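Local structure of alginate lyase A1-II' (Sphingomonas sp. A1, 2CWS) at residues K126-Q137 with D148-L158. The protein is an alginate lyase of polysaccharide lyase family 7, here as its lyase domain, and probably depolymerises alginate by cleaving the polysaccharide chain through elimination. Residues are numbered along the deposited sequence; the frame is centred on the assembly and turned at random.
Sequences KAVFQDGQLDMQ and DVHNYFTGIKL
Ile156 and Phe153, with the most surface buried here, share an apolar face with Met136: Phe153 and Met136 line the inner side of an antiparallel strand pair, 133-137 with 152-154, and Ile156 extends it from the turn that follows. Phe153 and Leu134 form a hydrogen-bonded pair: Phe153 N gives a bond of 2.8 Å to Leu134 O, and Leu134 N returns one to Phe153 O. The same Leu134 O lies at the edge of the Phe153 ring, in its plane, while Met136 has CG anti to its carbonyl carbon (chi1 -80°), which puts CG 3.6 Å from Phe153 CE1. Ile156 spreads two branches: CG1 packs against Leu134 CB, and CG2, anti to the backbone N, reaches Phe129 CE2 at the ring edge (3.8 Å). Its carbonyl accepts Gly132 N, and Gly155 N binds Gly132 O; Gly155 and Ile156 thus both face Gly132 in a G1 beta bulge. Asn151, its side chain against strand 180-185, bonds Met136 O through ND2 (2.9 Å).

On the other face, the buried Asp135 carboxylate is gripped by two protein donors. OD2 uses its syn lone pair for His150 ND1 (2.7 Å) in a nearly straight bond (173°), and OD1 takes Asn151 N; together they fix the carboxylate's rotation and probably stabilise its charge. Tyr152 runs alongside Asp135, and the Gln133 amide lies obliquely against the Tyr152 ring, Gln133 CD 3.3 Å from Tyr152 CD2. At the far end, Lys126 NZ makes a salt bridge to Asp148 OD1.

The pair continues the sheet beyond strand 120-130, in a beta-sandwich of the concanavalin clan. Its apolar face meets the second sheet: Phe153, Leu134 and Ile156 rest on Met177 of strand 172-177, Met136 reaches strand 162-169, and Arg182 of strand 180-185 makes a cation-pi contact with Phe153.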
loop_
_atom_site.group_PDB
_atom_site.type_symbol
_atom_site.label_atom_id
_atom_site.label_comp_id
_atom_site.label_asym_id
_atom_site.label_seq_id
_atom_site.Cartn_x
_atom_site.Cartn_y
_atom_site.Cartn_z
ATOM N N LYS A 126 -7.299 2.717 -0.695
ATOM C CA LYS A 126 -6.132 3.361 -1.283
ATOM C C LYS A 126 -5.813 4.628 -0.537
ATOM O O LYS A 126 -6.672 5.524 -0.435
ATOM C CB LYS A 126 -6.371 3.717 -2.769
ATOM C CG LYS A 126 -6.773 2.483 -3.596
ATOM C CD LYS A 126 -7.435 2.873 -4.942
ATOM C CE LYS A 126 -8.887 3.363 -4.667
ATOM N NZ LYS A 126 -9.534 3.714 -5.975
ATOM N N ALA A 127 -4.601 4.731 0.017
ATOM C CA ALA A 127 -4.174 5.930 0.749
ATOM C C ALA A 127 -3.477 6.833 -0.246
ATOM O O ALA A 127 -2.319 6.596 -0.608
ATOM C CB ALA A 127 -3.301 5.521 1.929
ATOM N N VAL A 128 -4.206 7.847 -0.724
ATOM C CA VAL A 128 -3.746 8.724 -1.799
ATOM C C VAL A 128 -3.154 9.996 -1.236
ATOM O O VAL A 128 -3.872 10.803 -0.621
ATOM C CB VAL A 128 -4.921 9.074 -2.727
ATOM C CG1 VAL A 128 -4.424 9.957 -3.872
ATOM C CG2 VAL A 128 -5.612 7.806 -3.258
ATOM N N PHE A 129 -1.840 10.163 -1.424
ATOM C CA PHE A 129 -1.117 11.323 -0.917
ATOM C C PHE A 129 -1.035 12.386 -1.988
ATOM O O PHE A 129 -0.598 12.138 -3.110
ATOM C CB PHE A 129 0.302 10.903 -0.470
ATOM C CG PHE A 129 1.098 12.107 0.019
ATOM C CD1 PHE A 129 1.816 12.937 -0.823
ATOM C CD2 PHE A 129 1.091 12.391 1.371
ATOM C CE1 PHE A 129 2.431 14.053 -0.350
ATOM C CE2 PHE A 129 1.730 13.517 1.853
ATOM C CZ PHE A 129 2.398 14.380 0.964
ATOM N N GLN A 130 -1.367 13.624 -1.551
ATOM C CA GLN A 130 -1.042 14.882 -2.260
ATOM C C GLN A 130 -0.411 15.824 -1.253
ATOM O O GLN A 130 -0.582 15.671 -0.037
ATOM C CB GLN A 130 -2.229 15.496 -2.957
ATOM C CG GLN A 130 -2.793 14.360 -3.844
ATOM C CD GLN A 130 -3.673 14.961 -4.871
ATOM O OE1 GLN A 130 -4.879 15.164 -4.585
ATOM N NE2 GLN A 130 -3.157 15.256 -6.058
ATOM N N ASP A 131 0.334 16.823 -1.782
ATOM C CA ASP A 131 0.991 17.785 -0.886
ATOM C C ASP A 131 -0.012 18.753 -0.273
ATOM O O ASP A 131 -0.310 19.810 -0.817
ATOM C CB ASP A 131 2.052 18.503 -1.698
ATOM C CG ASP A 131 2.838 19.545 -0.917
ATOM O OD1 ASP A 131 2.706 19.591 0.309
ATOM O OD2 ASP A 131 3.610 20.263 -1.584
ATOM N N GLY A 132 -0.541 18.367 0.869
ATOM C CA GLY A 132 -1.534 19.142 1.596
ATOM C C GLY A 132 -2.791 18.340 1.982
ATOM O O GLY A 132 -3.581 18.866 2.786
ATOM N N GLN A 133 -2.954 17.117 1.445
ATOM C CA GLN A 133 -4.134 16.343 1.838
ATOM C C GLN A 133 -3.842 14.866 1.513
ATOM O O GLN A 133 -3.271 14.547 0.466
ATOM C CB GLN A 133 -5.315 16.844 1.022
ATOM C CG GLN A 133 -6.358 15.826 0.775
ATOM C CD GLN A 133 -7.523 16.306 -0.037
ATOM O OE1 GLN A 133 -8.348 17.069 0.467
ATOM N NE2 GLN A 133 -7.580 15.866 -1.307
ATOM N N LEU A 134 -4.275 14.001 2.431
ATOM C CA LEU A 134 -4.322 12.575 2.090
ATOM C C LEU A 134 -5.777 12.163 2.019
ATOM O O LEU A 134 -6.622 12.616 2.820
ATOM C CB LEU A 134 -3.547 11.756 3.122
ATOM C CG LEU A 134 -3.380 10.276 2.639
ATOM C CD1 LEU A 134 -1.966 9.788 2.847
ATOM C CD2 LEU A 134 -4.429 9.447 3.373
ATOM N N ASP A 135 -6.119 11.338 1.049
ATOM C CA ASP A 135 -7.466 10.835 0.835
ATOM C C ASP A 135 -7.424 9.316 1.000
ATOM O O ASP A 135 -6.813 8.633 0.172
ATOM C CB ASP A 135 -7.917 11.220 -0.563
ATOM C CG ASP A 135 -9.319 10.777 -0.920
ATOM O OD1 ASP A 135 -10.063 10.229 -0.092
ATOM O OD2 ASP A 135 -9.636 11.014 -2.136
ATOM N N MET A 136 -8.030 8.812 2.069
ATOM C CA MET A 136 -8.197 7.361 2.216
ATOM C C MET A 136 -9.447 6.961 1.476
ATOM O O MET A 136 -10.566 7.117 1.978
ATOM C CB MET A 136 -8.534 7.039 3.692
ATOM C CG MET A 136 -7.253 7.053 4.498
ATOM S SD MET A 136 -6.170 5.655 4.160
ATOM C CE MET A 136 -5.505 5.473 5.807
ATOM N N GLN A 137 -9.284 6.467 0.277
ATOM C CA GLN A 137 -10.393 6.122 -0.615
ATOM C C GLN A 137 -10.798 4.677 -0.343
ATOM O O GLN A 137 -9.949 3.792 -0.306
ATOM C CB GLN A 137 -9.936 6.260 -2.078
ATOM C CG GLN A 137 -9.566 7.704 -2.395
ATOM C CD GLN A 137 -9.090 7.967 -3.821
ATOM O OE1 GLN A 137 -8.847 9.155 -4.198
ATOM N NE2 GLN A 137 -8.913 6.986 -4.615
ATOM N N ASP A 148 -15.720 5.397 -5.396
ATOM C CA ASP A 148 -15.137 5.341 -4.067
ATOM C C ASP A 148 -15.812 6.279 -3.075
ATOM O O ASP A 148 -16.409 7.301 -3.469
ATOM C CB ASP A 148 -13.657 5.743 -4.141
ATOM C CG ASP A 148 -12.827 4.855 -5.049
ATOM O OD1 ASP A 148 -11.733 5.266 -5.489
ATOM O OD2 ASP A 148 -13.263 3.725 -5.321
ATOM N N VAL A 149 -15.667 5.953 -1.797
ATOM C CA VAL A 149 -15.943 6.845 -0.673
ATOM C C VAL A 149 -14.622 7.534 -0.323
ATOM O O VAL A 149 -13.649 6.865 0.017
ATOM C CB VAL A 149 -16.488 6.097 0.543
ATOM C CG1 VAL A 149 -16.817 7.085 1.653
ATOM C CG2 VAL A 149 -17.708 5.221 0.140
ATOM N N HIS A 150 -14.605 8.863 -0.390
ATOM C CA HIS A 150 -13.394 9.611 -0.077
ATOM C C HIS A 150 -13.384 9.971 1.388
ATOM O O HIS A 150 -14.435 10.185 2.011
ATOM C CB HIS A 150 -13.340 10.884 -0.951
ATOM C CG HIS A 150 -13.256 10.521 -2.408
ATOM N ND1 HIS A 150 -12.066 10.432 -3.055
ATOM C CD2 HIS A 150 -14.182 10.145 -3.331
ATOM C CE1 HIS A 150 -12.246 10.043 -4.311
ATOM N NE2 HIS A 150 -13.547 9.892 -4.500
ATOM N N ASN A 151 -12.177 10.053 1.957
ATOM C CA ASN A 151 -12.002 10.424 3.375
ATOM C C ASN A 151 -10.782 11.335 3.442
ATOM O O ASN A 151 -9.627 10.847 3.342
ATOM C CB ASN A 151 -11.802 9.193 4.264
ATOM C CG ASN A 151 -13.041 8.292 4.244
ATOM O OD1 ASN A 151 -14.023 8.552 4.978
ATOM N ND2 ASN A 151 -13.051 7.265 3.388
ATOM N N TYR A 152 -11.025 12.618 3.576
ATOM C CA TYR A 152 -9.961 13.614 3.410
ATOM C C TYR A 152 -9.350 14.034 4.754
ATOM O O TYR A 152 -10.112 14.341 5.705
ATOM C CB TYR A 152 -10.507 14.890 2.738
ATOM C CG TYR A 152 -11.006 14.578 1.321
ATOM C CD1 TYR A 152 -12.339 14.615 0.985
ATOM C CD2 TYR A 152 -10.074 14.224 0.334
ATOM C CE1 TYR A 152 -12.735 14.323 -0.373
ATOM C CE2 TYR A 152 -10.427 13.928 -0.984
ATOM C CZ TYR A 152 -11.759 13.983 -1.296
ATOM O OH TYR A 152 -12.203 13.670 -2.582
ATOM N N PHE A 153 -8.024 14.050 4.771
ATOM C CA PHE A 153 -7.246 14.497 5.922
ATOM C C PHE A 153 -6.491 15.737 5.462
ATOM O O PHE A 153 -5.541 15.653 4.665
ATOM C CB PHE A 153 -6.284 13.381 6.386
ATOM C CG PHE A 153 -7.039 12.151 6.838
ATOM C CD1 PHE A 153 -7.386 11.155 5.891
ATOM C CD2 PHE A 153 -7.422 12.018 8.147
ATOM C CE1 PHE A 153 -8.122 10.048 6.351
ATOM C CE2 PHE A 153 -8.107 10.900 8.598
ATOM C CZ PHE A 153 -8.446 9.927 7.699
ATOM N N THR A 154 -6.911 16.865 5.994
ATOM C CA THR A 154 -6.389 18.165 5.631
ATOM C C THR A 154 -5.108 18.497 6.384
ATOM O O THR A 154 -5.043 18.371 7.618
ATOM C CB THR A 154 -7.454 19.226 5.951
ATOM O OG1 THR A 154 -8.604 18.926 5.170
ATOM C CG2 THR A 154 -6.967 20.612 5.621
ATOM N N GLY A 155 -4.075 18.960 5.631
ATOM C CA GLY A 155 -2.864 19.575 6.195
ATOM C C GLY A 155 -1.627 18.694 6.059
ATOM O O GLY A 155 -0.529 19.132 6.431
ATOM N N ILE A 156 -1.756 17.499 5.512
ATOM C CA ILE A 156 -0.681 16.486 5.353
ATOM C C ILE A 156 0.229 16.979 4.213
ATOM O O ILE A 156 -0.191 16.803 3.057
ATOM C CB ILE A 156 -1.219 15.066 5.059
ATOM C CG1 ILE A 156 -2.442 14.615 5.942
ATOM C CG2 ILE A 156 -0.122 14.047 5.100
ATOM C CD1 ILE A 156 -1.982 14.772 7.375
ATOM N N LYS A 157 1.419 17.570 4.454
ATOM C CA LYS A 157 2.219 18.146 3.404
ATOM C C LYS A 157 3.421 17.288 3.048
ATOM O O LYS A 157 3.832 16.375 3.756
ATOM C CB LYS A 157 2.675 19.553 3.788
ATOM C CG LYS A 157 1.452 20.465 3.855
ATOM C CD LYS A 157 1.739 21.848 4.416
ATOM C CE LYS A 157 0.414 22.663 4.410
ATOM N NZ LYS A 157 0.700 24.006 5.007
ATOM N N LEU A 158 3.990 17.605 1.871
ATOM C CA LEU A 158 5.241 16.985 1.464
ATOM C C LEU A 158 6.273 17.116 2.563
ATOM O O LEU A 158 6.484 18.172 3.096
ATOM C CB LEU A 158 5.738 17.706 0.182
ATOM C CG LEU A 158 6.841 16.970 -0.568
ATOM C CD1 LEU A 158 6.261 15.782 -1.317
ATOM C CD2 LEU A 158 7.551 17.928 -1.506
HETATM O O HOH W 1 -8.401 18.751 2.502
HETATM O O HOH W 2 -10.645 13.135 -4.660
#